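Local atomic coordinates of isoflavone reductase (Medicago sativa, PDB entry 2GAS), a protein that catalyses the NADPH-dependent reduction of 2'-hydroxyisoflavones to chiral isoflavanones, giving the penultimate intermediate of the alfalfa phytoalexin medicarpin. Residues 10-16 and 48-52; 64-70 and 91-97; 112-118 and 133-138; 160-165 and 223-227. All coordinates share one frame; numbering follows the deposited sequence.

Overall arrangement
The contacts lie in series along the chain. Contacts 1, 2 and 3 belong to the Rossmann-like part, built on a parallel sheet with strand order 3-2-1-4-5. Contact 1 holds most of the glycine-rich loop inferred to bind NADP(+). Contact 3 holds K133, the inferred proton acceptor. Their centres are about 23 Å apart, yet they touch where I14 CG2 packs on F113 CD2 at 4.3 Å. Contact 2 joins two helices of the same part, with its centre about 19 Å from that of contact 3. Contact 4 lies away from the annotated sites, its centre about 38 Å from that of contact 2 and about 25 Å from that of contact 3.

Contact 1 of 4, residues 10-16 and 48-52; sequences PTGAIGR and LIDNY
Y52 points its phenol at the backbone of segment 10-16. Its OH donates to P10 O at 2.7 Å, arriving from above the carbonyl plane, 36° out of it, while P10 O lies near the plane of the ring, at its edge. CE1 of the ring also packs on P10 CB at 4.2 Å. The side chains of L48 and R16 cross at about a right angle, and CD2 of L48 sits over the centre of one face of the R16 guanidinium, 3.7 Å from R16 CZ. The T11 methyl CG2 touches CD1 of I49 at 3.8 Å. It is beside the backbone N of T11, because chi1 of 65° sets OG1 between N and the carbonyl carbon. R16 bends at chi3 (67°) and folds back on the turn before its helix. Its NE donates to G12 O at 2.9 Å and its NH2 to T11 O at 3.0 Å. An alanine at R16 is likely to leave T11 O without its NH2 donor, G12 O without NE, and the L48 methyl without the flat group it covers. Residues 10-15 are part of the glycine-rich NADP(+) loop of the Rossmann fold, as inferred for this enzyme. Helix 42-54 meets this loop through one phenol and several methyls. The chemistry implies that the loop is braced mainly through its carbonyls: Y52 holds P10 O from outside, and R16 ties T11 O and G12 O from within.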
loop_
_atom_site.group_PDB
_atom_site.type_symbol
_atom_site.label_atom_id
_atom_site.label_comp_id
_atom_site.label_asym_id
_atom_site.label_seq_id
_atom_site.Cartn_x
_atom_site.Cartn_y
_atom_site.Cartn_z
ATOM N N PRO A 10 -8.197 10.509 -0.797
ATOM C CA PRO A 10 -7.668 10.843 -2.122
ATOM C C PRO A 10 -6.409 11.706 -2.210
ATOM O O PRO A 10 -5.683 11.630 -3.206
ATOM C CB PRO A 10 -8.870 11.493 -2.809
ATOM C CG PRO A 10 -9.525 12.216 -1.686
ATOM C CD PRO A 10 -9.489 11.185 -0.574
ATOM N N THR A 11 -6.139 12.522 -1.195
ATOM C CA THR A 11 -4.944 13.362 -1.256
ATOM C C THR A 11 -3.734 12.776 -0.533
ATOM O O THR A 11 -2.686 13.414 -0.456
ATOM C CB THR A 11 -5.211 14.792 -0.719
ATOM O OG1 THR A 11 -5.520 14.741 0.679
ATOM C CG2 THR A 11 -6.364 15.435 -1.479
ATOM N N GLY A 12 -3.869 11.561 -0.011
ATOM C CA GLY A 12 -2.745 10.937 0.666
ATOM C C GLY A 12 -1.647 10.533 -0.308
ATOM O O GLY A 12 -1.840 10.580 -1.524
ATOM N N ALA A 13 -0.496 10.121 0.223
ATOM C CA ALA A 13 0.633 9.718 -0.610
ATOM C C ALA A 13 0.249 8.575 -1.541
ATOM O O ALA A 13 0.665 8.531 -2.696
ATOM C CB ALA A 13 1.805 9.299 0.269
ATOM N N ILE A 14 -0.564 7.656 -1.035
ATOM C CA ILE A 14 -0.994 6.509 -1.824
ATOM C C ILE A 14 -2.245 6.807 -2.641
ATOM O O ILE A 14 -2.320 6.483 -3.826
ATOM C CB ILE A 14 -1.277 5.299 -0.899
ATOM C CG1 ILE A 14 -0.020 4.959 -0.095
ATOM C CG2 ILE A 14 -1.744 4.105 -1.715
ATOM C CD1 ILE A 14 1.237 4.811 -0.929
ATOM N N GLY A 15 -3.222 7.433 -1.995
ATOM C CA GLY A 15 -4.474 7.753 -2.655
ATOM C C GLY A 15 -4.382 8.555 -3.938
ATOM O O GLY A 15 -5.135 8.290 -4.869
ATOM N N ARG A 16 -3.474 9.522 -4.002
ATOM C CA ARG A 16 -3.364 10.344 -5.205
ATOM C C ARG A 16 -3.071 9.513 -6.450
ATOM O O ARG A 16 -3.578 9.808 -7.530
ATOM C CB ARG A 16 -2.289 11.426 -5.028
ATOM C CG ARG A 16 -0.863 10.897 -4.932
ATOM C CD ARG A 16 0.103 11.993 -4.478
ATOM N NE ARG A 16 -0.167 12.411 -3.104
ATOM C CZ ARG A 16 0.526 13.340 -2.455
ATOM N NH1 ARG A 16 1.537 13.957 -3.058
ATOM N NH2 ARG A 16 0.216 13.650 -1.204
ATOM N N LEU A 48 -3.510 19.294 -5.194
ATOM C CA LEU A 48 -4.083 18.020 -5.598
ATOM C C LEU A 48 -5.548 18.165 -6.010
ATOM O O LEU A 48 -5.953 17.680 -7.065
ATOM C CB LEU A 48 -3.945 17.010 -4.455
ATOM C CG LEU A 48 -2.999 15.808 -4.578
ATOM C CD1 LEU A 48 -1.898 16.046 -5.594
ATOM C CD2 LEU A 48 -2.426 15.511 -3.203
ATOM N N ILE A 49 -6.343 18.841 -5.188
ATOM C CA ILE A 49 -7.755 19.020 -5.505
ATOM C C ILE A 49 -7.956 19.777 -6.820
ATOM O O ILE A 49 -8.826 19.419 -7.620
ATOM C CB ILE A 49 -8.492 19.761 -4.371
ATOM C CG1 ILE A 49 -8.411 18.940 -3.080
ATOM C CG2 ILE A 49 -9.946 20.001 -4.761
ATOM C CD1 ILE A 49 -9.044 17.571 -3.173
ATOM N N ASP A 50 -7.162 20.820 -7.044
ATOM C CA ASP A 50 -7.270 21.589 -8.279
ATOM C C ASP A 50 -6.948 20.686 -9.462
ATOM O O ASP A 50 -7.632 20.718 -10.487
ATOM C CB ASP A 50 -6.297 22.766 -8.282
ATOM C CG ASP A 50 -6.772 23.929 -7.431
ATOM O OD1 ASP A 50 -7.947 23.923 -6.997
ATOM O OD2 ASP A 50 -5.964 24.858 -7.215
ATOM N N ASN A 51 -5.895 19.888 -9.314
ATOM C CA ASN A 51 -5.491 18.976 -10.370
ATOM C C ASN A 51 -6.598 17.972 -10.660
ATOM O O ASN A 51 -6.943 17.732 -11.818
ATOM C CB ASN A 51 -4.199 18.245 -9.982
ATOM C CG ASN A 51 -3.791 17.211 -11.011
ATOM O OD1 ASN A 51 -4.224 16.064 -10.959
ATOM N ND2 ASN A 51 -2.968 17.622 -11.970
ATOM N N TYR A 52 -7.161 17.391 -9.606
ATOM C CA TYR A 52 -8.235 16.421 -9.762
ATOM C C TYR A 52 -9.409 17.021 -10.528
ATOM O O TYR A 52 -9.919 16.416 -11.470
ATOM C CB TYR A 52 -8.722 15.942 -8.390
ATOM C CG TYR A 52 -7.696 15.178 -7.577
ATOM C CD1 TYR A 52 -7.949 14.864 -6.242
ATOM C CD2 TYR A 52 -6.476 14.778 -8.127
ATOM C CE1 TYR A 52 -7.015 14.177 -5.470
ATOM C CE2 TYR A 52 -5.527 14.087 -7.359
ATOM C CZ TYR A 52 -5.808 13.797 -6.027
ATOM O OH TYR A 52 -4.866 13.160 -5.242
#

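Contact 2 of 4, residues 64-70 and 91-97; sequences INDHETL and DQVKIIK
I95 pushes its CD1 methyl between I64 and L70. It lies 3.2 Å from CD1 of I64 and 3.3 Å from CG2 of I64, both tighter than usual for carbon. L70 crosses I95 at about a right angle and brings its CD1 to 3.4 Å from the same methyl. In I95, CG1 stands beside the backbone N (chi1 -63°), and this branch carries CD1 to the neighbouring segment. The contact joins the start of helix 67-74 to helix 92-102 in the Rossmann-like part of the NmrA-type fold. F108 of strand 107-109 also packs on I95, and L87 packs on I64. D66 is the N-cap of helix 67-74. Its carbonyl O accepts from L70 N and, at 2.6 Å, from T69 OG1, which comes in the carbonyl plane on a lone pair. Polar side chains flank the apolar centre. K94 CB lies 4.0 Å from I64 O. Beyond CG the K94 chain is extended, and its NZ makes a salt bridge to D91 OD1 at 2.9 Å, coming from above the carboxylate plane. K97 crosses H67 at about a right angle. Its bend at chi4 (-59°) sets NZ over one face of the imidazole.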
loop_
_atom_site.group_PDB
_atom_site.type_symbol
_atom_site.label_atom_id
_atom_site.label_comp_id
_atom_site.label_asym_id
_atom_site.label_seq_id
_atom_site.Cartn_x
_atom_site.Cartn_y
_atom_site.Cartn_z
ATOM N N ILE A 64 -15.593 10.656 6.762
ATOM C CA ILE A 64 -15.710 9.288 7.252
ATOM C C ILE A 64 -16.445 9.253 8.590
ATOM O O ILE A 64 -17.081 8.255 8.932
ATOM C CB ILE A 64 -14.315 8.644 7.442
ATOM C CG1 ILE A 64 -13.504 8.761 6.150
ATOM C CG2 ILE A 64 -14.461 7.187 7.863
ATOM C CD1 ILE A 64 -14.147 8.113 4.946
ATOM N N ASN A 65 -16.358 10.345 9.342
ATOM C CA ASN A 65 -17.009 10.424 10.644
ATOM C C ASN A 65 -18.413 11.026 10.600
ATOM O O ASN A 65 -19.022 11.274 11.639
ATOM C CB ASN A 65 -16.132 11.211 11.621
ATOM C CG ASN A 65 -14.812 10.518 11.906
ATOM O OD1 ASN A 65 -13.955 10.397 11.027
ATOM N ND2 ASN A 65 -14.645 10.049 13.137
ATOM N N ASP A 66 -18.919 11.266 9.396
ATOM C CA ASP A 66 -20.262 11.807 9.227
ATOM C C ASP A 66 -21.047 10.794 8.397
ATOM O O ASP A 66 -21.097 10.879 7.169
ATOM C CB ASP A 66 -20.215 13.164 8.521
ATOM C CG ASP A 66 -21.566 13.855 8.499
ATOM O OD1 ASP A 66 -21.624 15.036 8.096
ATOM O OD2 ASP A 66 -22.571 13.221 8.883
ATOM N N HIS A 67 -21.654 9.836 9.092
ATOM C CA HIS A 67 -22.413 8.759 8.467
ATOM C C HIS A 67 -23.337 9.167 7.324
ATOM O O HIS A 67 -23.326 8.537 6.266
ATOM C CB HIS A 67 -23.210 8.002 9.535
ATOM C CG HIS A 67 -23.913 6.787 9.016
ATOM N ND1 HIS A 67 -25.259 6.776 8.715
ATOM C CD2 HIS A 67 -23.452 5.549 8.722
ATOM C CE1 HIS A 67 -25.595 5.583 8.258
ATOM N NE2 HIS A 67 -24.517 4.820 8.251
ATOM N N GLU A 68 -24.130 10.214 7.530
ATOM C CA GLU A 68 -25.058 10.677 6.500
ATOM C C GLU A 68 -24.360 11.024 5.195
ATOM O O GLU A 68 -24.805 10.621 4.121
ATOM C CB GLU A 68 -25.839 11.900 6.980
ATOM C CG GLU A 68 -26.808 11.620 8.112
ATOM C CD GLU A 68 -27.631 12.841 8.483
ATOM O OE1 GLU A 68 -27.031 13.887 8.810
ATOM O OE2 GLU A 68 -28.877 12.753 8.449
ATOM N N THR A 69 -23.271 11.780 5.290
ATOM C CA THR A 69 -22.525 12.177 4.104
ATOM C C THR A 69 -21.882 10.956 3.455
ATOM O O THR A 69 -21.802 10.871 2.234
ATOM C CB THR A 69 -21.422 13.192 4.449
ATOM O OG1 THR A 69 -20.443 12.572 5.288
ATOM C CG2 THR A 69 -22.014 14.392 5.175
ATOM N N LEU A 70 -21.428 10.018 4.281
ATOM C CA LEU A 70 -20.796 8.796 3.788
ATOM C C LEU A 70 -21.761 7.977 2.939
ATOM O O LEU A 70 -21.445 7.606 1.808
ATOM C CB LEU A 70 -20.311 7.940 4.957
ATOM C CG LEU A 70 -18.805 7.779 5.152
ATOM C CD1 LEU A 70 -18.564 6.780 6.271
ATOM C CD2 LEU A 70 -18.152 7.293 3.860
ATOM N N ASP A 91 -11.521 2.931 11.864
ATOM C CA ASP A 91 -12.660 3.702 11.379
ATOM C C ASP A 91 -13.345 3.060 10.172
ATOM O O ASP A 91 -14.415 3.498 9.746
ATOM C CB ASP A 91 -12.248 5.140 11.047
ATOM C CG ASP A 91 -12.211 6.035 12.277
ATOM O OD1 ASP A 91 -12.844 5.677 13.295
ATOM O OD2 ASP A 91 -11.563 7.100 12.227
ATOM N N GLN A 92 -12.747 2.011 9.621
ATOM C CA GLN A 92 -13.371 1.348 8.486
ATOM C C GLN A 92 -14.655 0.655 8.929
ATOM O O GLN A 92 -15.447 0.220 8.100
ATOM C CB GLN A 92 -12.409 0.346 7.848
ATOM C CG GLN A 92 -11.245 1.035 7.157
ATOM C CD GLN A 92 -10.246 0.062 6.583
ATOM O OE1 GLN A 92 -10.275 -0.247 5.391
ATOM N NE2 GLN A 92 -9.355 -0.434 7.432
ATOM N N VAL A 93 -14.852 0.551 10.243
ATOM C CA VAL A 93 -16.074 -0.049 10.775
ATOM C C VAL A 93 -17.211 0.880 10.376
ATOM O O VAL A 93 -18.297 0.438 10.002
ATOM C CB VAL A 93 -16.034 -0.146 12.313
ATOM C CG1 VAL A 93 -17.396 -0.567 12.847
ATOM C CG2 VAL A 93 -14.971 -1.143 12.736
ATOM N N LYS A 94 -16.946 2.178 10.459
ATOM C CA LYS A 94 -17.932 3.186 10.101
ATOM C C LYS A 94 -18.181 3.148 8.597
ATOM O O LYS A 94 -19.312 3.305 8.142
ATOM C CB LYS A 94 -17.437 4.570 10.530
ATOM C CG LYS A 94 -17.179 4.668 12.027
ATOM C CD LYS A 94 -16.320 5.873 12.383
ATOM C CE LYS A 94 -16.087 5.945 13.888
ATOM N NZ LYS A 94 -15.170 7.051 14.275
ATOM N N ILE A 95 -17.122 2.933 7.822
ATOM C CA ILE A 95 -17.265 2.865 6.374
ATOM C C ILE A 95 -18.110 1.660 5.962
ATOM O O ILE A 95 -18.960 1.764 5.076
ATOM C CB ILE A 95 -15.889 2.768 5.679
ATOM C CG1 ILE A 95 -15.069 4.030 5.965
ATOM C CG2 ILE A 95 -16.083 2.577 4.183
ATOM C CD1 ILE A 95 -15.669 5.287 5.394
ATOM N N ILE A 96 -17.871 0.520 6.603
ATOM C CA ILE A 96 -18.614 -0.699 6.307
ATOM C C ILE A 96 -20.092 -0.516 6.659
ATOM O O ILE A 96 -20.973 -0.985 5.936
ATOM C CB ILE A 96 -18.024 -1.907 7.083
ATOM C CG1 ILE A 96 -16.626 -2.228 6.548
ATOM C CG2 ILE A 96 -18.923 -3.129 6.931
ATOM C CD1 ILE A 96 -16.616 -2.603 5.085
ATOM N N LYS A 97 -20.356 0.171 7.764
ATOM C CA LYS A 97 -21.735 0.421 8.175
ATOM C C LYS A 97 -22.431 1.223 7.079
ATOM O O LYS A 97 -23.563 0.916 6.697
ATOM C CB LYS A 97 -21.775 1.200 9.493
ATOM C CG LYS A 97 -23.184 1.486 10.000
ATOM C CD LYS A 97 -23.149 2.275 11.302
ATOM C CE LYS A 97 -24.553 2.524 11.842
ATOM N NZ LYS A 97 -25.413 3.278 10.890
#

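Contact 3 of 4, residues 112-118 and 133-138; sequences EFGLDVD and KASIRR
D116 OD1 accepts from D118 N and from R137 NH1, which reach it from opposite faces of the carboxylate plane. The bond from R137 NH1 measures 2.8 Å and comes on the syn side. The bond from D118 N closes an Asx turn. R137 also grips E112 side-on: NE donates to OE2 and NH2 to OE1, each at 2.8 Å and nearly straight, at 176° and 172°. E112 lies at the guanidinium edge, but its carboxylate plane is turned 46° away, and both its oxygens are met from above that plane. The R137 chain is extended from CG to NE. V117 covers one face of its guanidinium, with CG2 3.3 Å from NE. This salt-bridge network links the loop after strand 107-109 to helix 126-143 in the Rossmann-like part, beside K133, the inferred proton acceptor. R137 is thought to bind NADP(+), by similarity. D118 extends the network. R138 clasps it end-on, NH2 to OD1 at 2.8 Å and NH1 to OD2 at 3.0 Å. D118 OD1 also receives a weak bond from R137 NH1. R119 pairs with the second oxygen of D116, and E141 with NE of R138. K133 is extended beyond CG, and its NZ donates to E112 O at 3.0 Å. A water donates to both E112 OE2 and K133 O.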
loop_
_atom_site.group_PDB
_atom_site.type_symbol
_atom_site.label_atom_id
_atom_site.label_comp_id
_atom_site.label_asym_id
_atom_site.label_seq_id
_atom_site.Cartn_x
_atom_site.Cartn_y
_atom_site.Cartn_z
ATOM N N GLU A 112 -5.502 -1.680 2.841
ATOM C CA GLU A 112 -4.484 -2.717 2.874
ATOM C C GLU A 112 -3.194 -2.066 2.396
ATOM O O GLU A 112 -2.524 -1.382 3.164
ATOM C CB GLU A 112 -4.903 -3.865 1.954
ATOM C CG GLU A 112 -6.112 -4.663 2.469
ATOM C CD GLU A 112 -5.720 -5.702 3.501
ATOM O OE1 GLU A 112 -4.549 -6.139 3.475
ATOM O OE2 GLU A 112 -6.579 -6.098 4.324
ATOM N N PHE A 113 -2.858 -2.277 1.129
ATOM C CA PHE A 113 -1.676 -1.665 0.534
ATOM C C PHE A 113 -0.359 -1.938 1.254
ATOM O O PHE A 113 0.488 -1.051 1.415
ATOM C CB PHE A 113 -1.917 -0.154 0.388
ATOM C CG PHE A 113 -3.156 0.173 -0.394
ATOM C CD1 PHE A 113 -4.346 0.495 0.257
ATOM C CD2 PHE A 113 -3.159 0.073 -1.787
ATOM C CE1 PHE A 113 -5.523 0.704 -0.458
ATOM C CE2 PHE A 113 -4.334 0.281 -2.510
ATOM C CZ PHE A 113 -5.520 0.596 -1.843
ATOM N N GLY A 114 -0.195 -3.187 1.669
ATOM C CA GLY A 114 1.014 -3.615 2.342
ATOM C C GLY A 114 1.150 -5.110 2.150
ATOM O O GLY A 114 0.780 -5.647 1.107
ATOM N N LEU A 115 1.681 -5.796 3.151
ATOM C CA LEU A 115 1.832 -7.243 3.046
ATOM C C LEU A 115 0.461 -7.896 3.193
ATOM O O LEU A 115 -0.531 -7.222 3.471
ATOM C CB LEU A 115 2.767 -7.767 4.145
ATOM C CG LEU A 115 2.187 -7.932 5.557
ATOM C CD1 LEU A 115 3.243 -8.537 6.463
ATOM C CD2 LEU A 115 1.725 -6.590 6.097
ATOM N N ASP A 116 0.395 -9.206 2.987
ATOM C CA ASP A 116 -0.864 -9.921 3.163
ATOM C C ASP A 116 -0.952 -10.161 4.675
ATOM O O ASP A 116 -0.228 -10.999 5.214
ATOM C CB ASP A 116 -0.838 -11.258 2.413
ATOM C CG ASP A 116 -2.143 -12.009 2.537
ATOM O OD1 ASP A 116 -2.954 -11.621 3.400
ATOM O OD2 ASP A 116 -2.362 -12.983 1.784
ATOM N N VAL A 117 -1.834 -9.429 5.356
ATOM C CA VAL A 117 -1.946 -9.553 6.808
ATOM C C VAL A 117 -2.440 -10.895 7.333
ATOM O O VAL A 117 -2.448 -11.121 8.546
ATOM C CB VAL A 117 -2.803 -8.409 7.413
ATOM C CG1 VAL A 117 -2.135 -7.074 7.142
ATOM C CG2 VAL A 117 -4.213 -8.432 6.835
ATOM N N ASP A 118 -2.847 -11.787 6.439
ATOM C CA ASP A 118 -3.278 -13.116 6.868
ATOM C C ASP A 118 -2.105 -14.075 6.688
ATOM O O ASP A 118 -2.221 -15.276 6.937
ATOM C CB ASP A 118 -4.487 -13.587 6.058
ATOM C CG ASP A 118 -5.795 -13.011 6.579
ATOM O OD1 ASP A 118 -6.740 -12.864 5.779
ATOM O OD2 ASP A 118 -5.878 -12.719 7.792
ATOM N N LYS A 133 -5.751 -4.944 10.903
ATOM C CA LYS A 133 -6.211 -4.983 9.519
ATOM C C LYS A 133 -6.885 -6.328 9.241
ATOM O O LYS A 133 -7.884 -6.391 8.526
ATOM C CB LYS A 133 -5.040 -4.766 8.553
ATOM C CG LYS A 133 -4.460 -3.360 8.600
ATOM C CD LYS A 133 -3.514 -3.123 7.433
ATOM C CE LYS A 133 -3.067 -1.674 7.387
ATOM N NZ LYS A 133 -2.350 -1.353 6.120
ATOM N N ALA A 134 -6.343 -7.404 9.808
ATOM C CA ALA A 134 -6.934 -8.719 9.614
ATOM C C ALA A 134 -8.336 -8.740 10.218
ATOM O O ALA A 134 -9.243 -9.361 9.671
ATOM C CB ALA A 134 -6.068 -9.795 10.257
ATOM N N SER A 135 -8.509 -8.058 11.346
ATOM C CA SER A 135 -9.821 -8.012 11.986
ATOM C C SER A 135 -10.832 -7.338 11.071
ATOM O O SER A 135 -11.995 -7.746 11.005
ATOM C CB SER A 135 -9.740 -7.270 13.320
ATOM O OG SER A 135 -9.092 -8.074 14.286
ATOM N N ILE A 136 -10.393 -6.300 10.368
ATOM C CA ILE A 136 -11.274 -5.609 9.440
ATOM C C ILE A 136 -11.662 -6.547 8.297
ATOM O O ILE A 136 -12.797 -6.521 7.819
ATOM C CB ILE A 136 -10.607 -4.325 8.910
ATOM C CG1 ILE A 136 -10.599 -3.284 10.033
ATOM C CG2 ILE A 136 -11.351 -3.788 7.694
ATOM C CD1 ILE A 136 -10.120 -1.949 9.612
ATOM N N ARG A 137 -10.730 -7.389 7.864
ATOM C CA ARG A 137 -11.043 -8.348 6.809
ATOM C C ARG A 137 -12.175 -9.251 7.292
ATOM O O ARG A 137 -13.111 -9.528 6.550
ATOM C CB ARG A 137 -9.840 -9.230 6.476
ATOM C CG ARG A 137 -8.714 -8.522 5.779
ATOM C CD ARG A 137 -7.686 -9.540 5.309
ATOM N NE ARG A 137 -6.600 -8.909 4.559
ATOM C CZ ARG A 137 -5.646 -9.584 3.939
ATOM N NH1 ARG A 137 -5.644 -10.913 3.974
ATOM N NH2 ARG A 137 -4.682 -8.931 3.302
ATOM N N ARG A 138 -12.082 -9.703 8.538
ATOM C CA ARG A 138 -13.100 -10.583 9.097
ATOM C C ARG A 138 -14.471 -9.915 9.129
ATOM O O ARG A 138 -15.486 -10.568 8.878
ATOM C CB ARG A 138 -12.696 -11.045 10.504
ATOM C CG ARG A 138 -11.369 -11.827 10.562
ATOM C CD ARG A 138 -11.396 -13.113 9.739
ATOM N NE ARG A 138 -10.985 -12.937 8.344
ATOM C CZ ARG A 138 -9.722 -12.802 7.945
ATOM N NH1 ARG A 138 -8.732 -12.812 8.831
ATOM N NH2 ARG A 138 -9.445 -12.685 6.651
HETATM O O HOH W 1 -8.139 -4.888 6.162
#

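Contact 4 of 4, residues 160-165 and 223-227; sequences LRNLAQ and QNEVI
Q223 NE2 donates to L163 O at 3.0 Å, the one hydrogen bond between the two segments. The N-H...O angle is 134°, so the bond is bent. The oxygen lies in the amide plane of Q223, but the nitrogen stands above the carbonyl plane of L163, 55° out of it. Q223 gets there because CG is turned away from the backbone N (chi1 -175°) and the chain then bends at chi2 (69°). NE2 also lies 4.1 Å from CB of A164. Q223 OE1 has a weak hydrogen bond from Q270. The rest is apolar. V226 CG1 meets CD1 of L160 at 3.6 Å and CG of L163 at 4.1 Å. The V226 and L160 side chains are skewed to each other, while V226 and L163 run antiparallel alongside one another. Y188 of strand 185-189 packs on L160, Q223 and V226. L163, with positive phi, is the C-prime residue of a Schellman motif that ends helix 156-160, and helix 223-234 begins alongside it. A leucine at Q223 would probably leave L163 O without this donor and Q270 without its weak acceptor. The chemistry implies that apolar packing of V226 on L160 and L163 joins the helix end to helix 223-234, with a single amide holding the turn's carbonyl.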
loop_
_atom_site.group_PDB
_atom_site.type_symbol
_atom_site.label_atom_id
_atom_site.label_comp_id
_atom_site.label_asym_id
_atom_site.label_seq_id
_atom_site.Cartn_x
_atom_site.Cartn_y
_atom_site.Cartn_z
ATOM N N LEU A 160 12.547 1.014 -0.388
ATOM C CA LEU A 160 13.702 1.051 -1.266
ATOM C C LEU A 160 14.477 2.357 -1.267
ATOM O O LEU A 160 15.697 2.351 -1.428
ATOM C CB LEU A 160 13.265 0.709 -2.694
ATOM C CG LEU A 160 14.379 0.332 -3.672
ATOM C CD1 LEU A 160 15.174 -0.844 -3.108
ATOM C CD2 LEU A 160 13.777 -0.032 -5.027
ATOM N N ARG A 161 13.782 3.475 -1.079
ATOM C CA ARG A 161 14.452 4.767 -1.104
ATOM C C ARG A 161 15.660 4.857 -0.182
ATOM O O ARG A 161 16.653 5.493 -0.525
ATOM C CB ARG A 161 13.486 5.897 -0.765
ATOM C CG ARG A 161 14.157 7.244 -0.881
ATOM C CD ARG A 161 13.205 8.389 -0.676
ATOM N NE ARG A 161 13.920 9.657 -0.771
ATOM C CZ ARG A 161 13.332 10.845 -0.763
ATOM N NH1 ARG A 161 12.012 10.930 -0.664
ATOM N NH2 ARG A 161 14.065 11.947 -0.854
ATOM N N ASN A 162 15.581 4.256 0.997
ATOM C CA ASN A 162 16.733 4.314 1.883
ATOM C C ASN A 162 17.317 2.936 2.142
ATOM O O ASN A 162 18.016 2.728 3.132
ATOM C CB ASN A 162 16.381 5.014 3.201
ATOM C CG ASN A 162 15.315 4.294 3.991
ATOM O OD1 ASN A 162 14.955 4.733 5.087
ATOM N ND2 ASN A 162 14.798 3.197 3.452
ATOM N N LEU A 163 17.053 2.009 1.225
ATOM C CA LEU A 163 17.546 0.640 1.345
ATOM C C LEU A 163 17.271 0.061 2.730
ATOM O O LEU A 163 18.116 -0.632 3.309
ATOM C CB LEU A 163 19.049 0.591 1.042
ATOM C CG LEU A 163 19.461 0.413 -0.423
ATOM C CD1 LEU A 163 18.717 1.389 -1.314
ATOM C CD2 LEU A 163 20.970 0.605 -0.548
ATOM N N ALA A 164 16.086 0.357 3.253
ATOM C CA ALA A 164 15.659 -0.121 4.562
ATOM C C ALA A 164 16.636 0.211 5.689
ATOM O O ALA A 164 16.807 -0.580 6.618
ATOM C CB ALA A 164 15.426 -1.627 4.507
ATOM N N GLN A 165 17.275 1.373 5.608
ATOM C CA GLN A 165 18.228 1.798 6.631
ATOM C C GLN A 165 17.594 2.800 7.591
ATOM O O GLN A 165 16.862 3.690 7.165
ATOM C CB GLN A 165 19.449 2.455 5.983
ATOM C CG GLN A 165 20.202 1.576 5.008
ATOM C CD GLN A 165 20.780 0.340 5.670
ATOM O OE1 GLN A 165 20.301 -0.773 5.462
ATOM N NE2 GLN A 165 21.811 0.535 6.477
ATOM N N GLN A 223 17.732 -8.496 -0.045
ATOM C CA GLN A 223 18.444 -7.272 0.305
ATOM C C GLN A 223 19.846 -7.274 -0.311
ATOM O O GLN A 223 20.362 -6.229 -0.714
ATOM C CB GLN A 223 18.526 -7.110 1.826
ATOM C CG GLN A 223 19.162 -5.795 2.261
ATOM C CD GLN A 223 18.303 -4.578 1.950
ATOM O OE1 GLN A 223 17.379 -4.636 1.130
ATOM N NE2 GLN A 223 18.616 -3.461 2.601
ATOM N N ASN A 224 20.465 -8.447 -0.394
ATOM C CA ASN A 224 21.798 -8.546 -0.988
ATOM C C ASN A 224 21.723 -8.171 -2.465
ATOM O O ASN A 224 22.630 -7.529 -2.998
ATOM C CB ASN A 224 22.351 -9.970 -0.840
ATOM C CG ASN A 224 22.857 -10.262 0.564
ATOM O OD1 ASN A 224 23.030 -11.424 0.949
ATOM N ND2 ASN A 224 23.108 -9.213 1.333
ATOM N N GLU A 225 20.645 -8.583 -3.130
ATOM C CA GLU A 225 20.459 -8.266 -4.544
ATOM C C GLU A 225 20.198 -6.770 -4.731
ATOM O O GLU A 225 20.674 -6.169 -5.692
ATOM C CB GLU A 225 19.315 -9.102 -5.122
ATOM C CG GLU A 225 19.695 -10.568 -5.307
ATOM C CD GLU A 225 18.520 -11.462 -5.660
ATOM O OE1 GLU A 225 18.755 -12.554 -6.219
ATOM O OE2 GLU A 225 17.366 -11.087 -5.372
ATOM N N VAL A 226 19.447 -6.172 -3.809
ATOM C CA VAL A 226 19.155 -4.739 -3.868
ATOM C C VAL A 226 20.465 -3.956 -3.735
ATOM O O VAL A 226 20.752 -3.046 -4.521
ATOM C CB VAL A 226 18.197 -4.313 -2.716
ATOM C CG1 VAL A 226 18.170 -2.797 -2.582
ATOM C CG2 VAL A 226 16.785 -4.835 -2.991
ATOM N N ILE A 227 21.262 -4.321 -2.738
ATOM C CA ILE A 227 22.540 -3.660 -2.489
ATOM C C ILE A 227 23.492 -3.805 -3.679
ATOM O O ILE A 227 24.163 -2.847 -4.065
ATOM C CB ILE A 227 23.196 -4.221 -1.204
ATOM C CG1 ILE A 227 22.365 -3.810 0.015
ATOM C CG2 ILE A 227 24.628 -3.712 -1.070
ATOM C CD1 ILE A 227 22.801 -4.465 1.309
#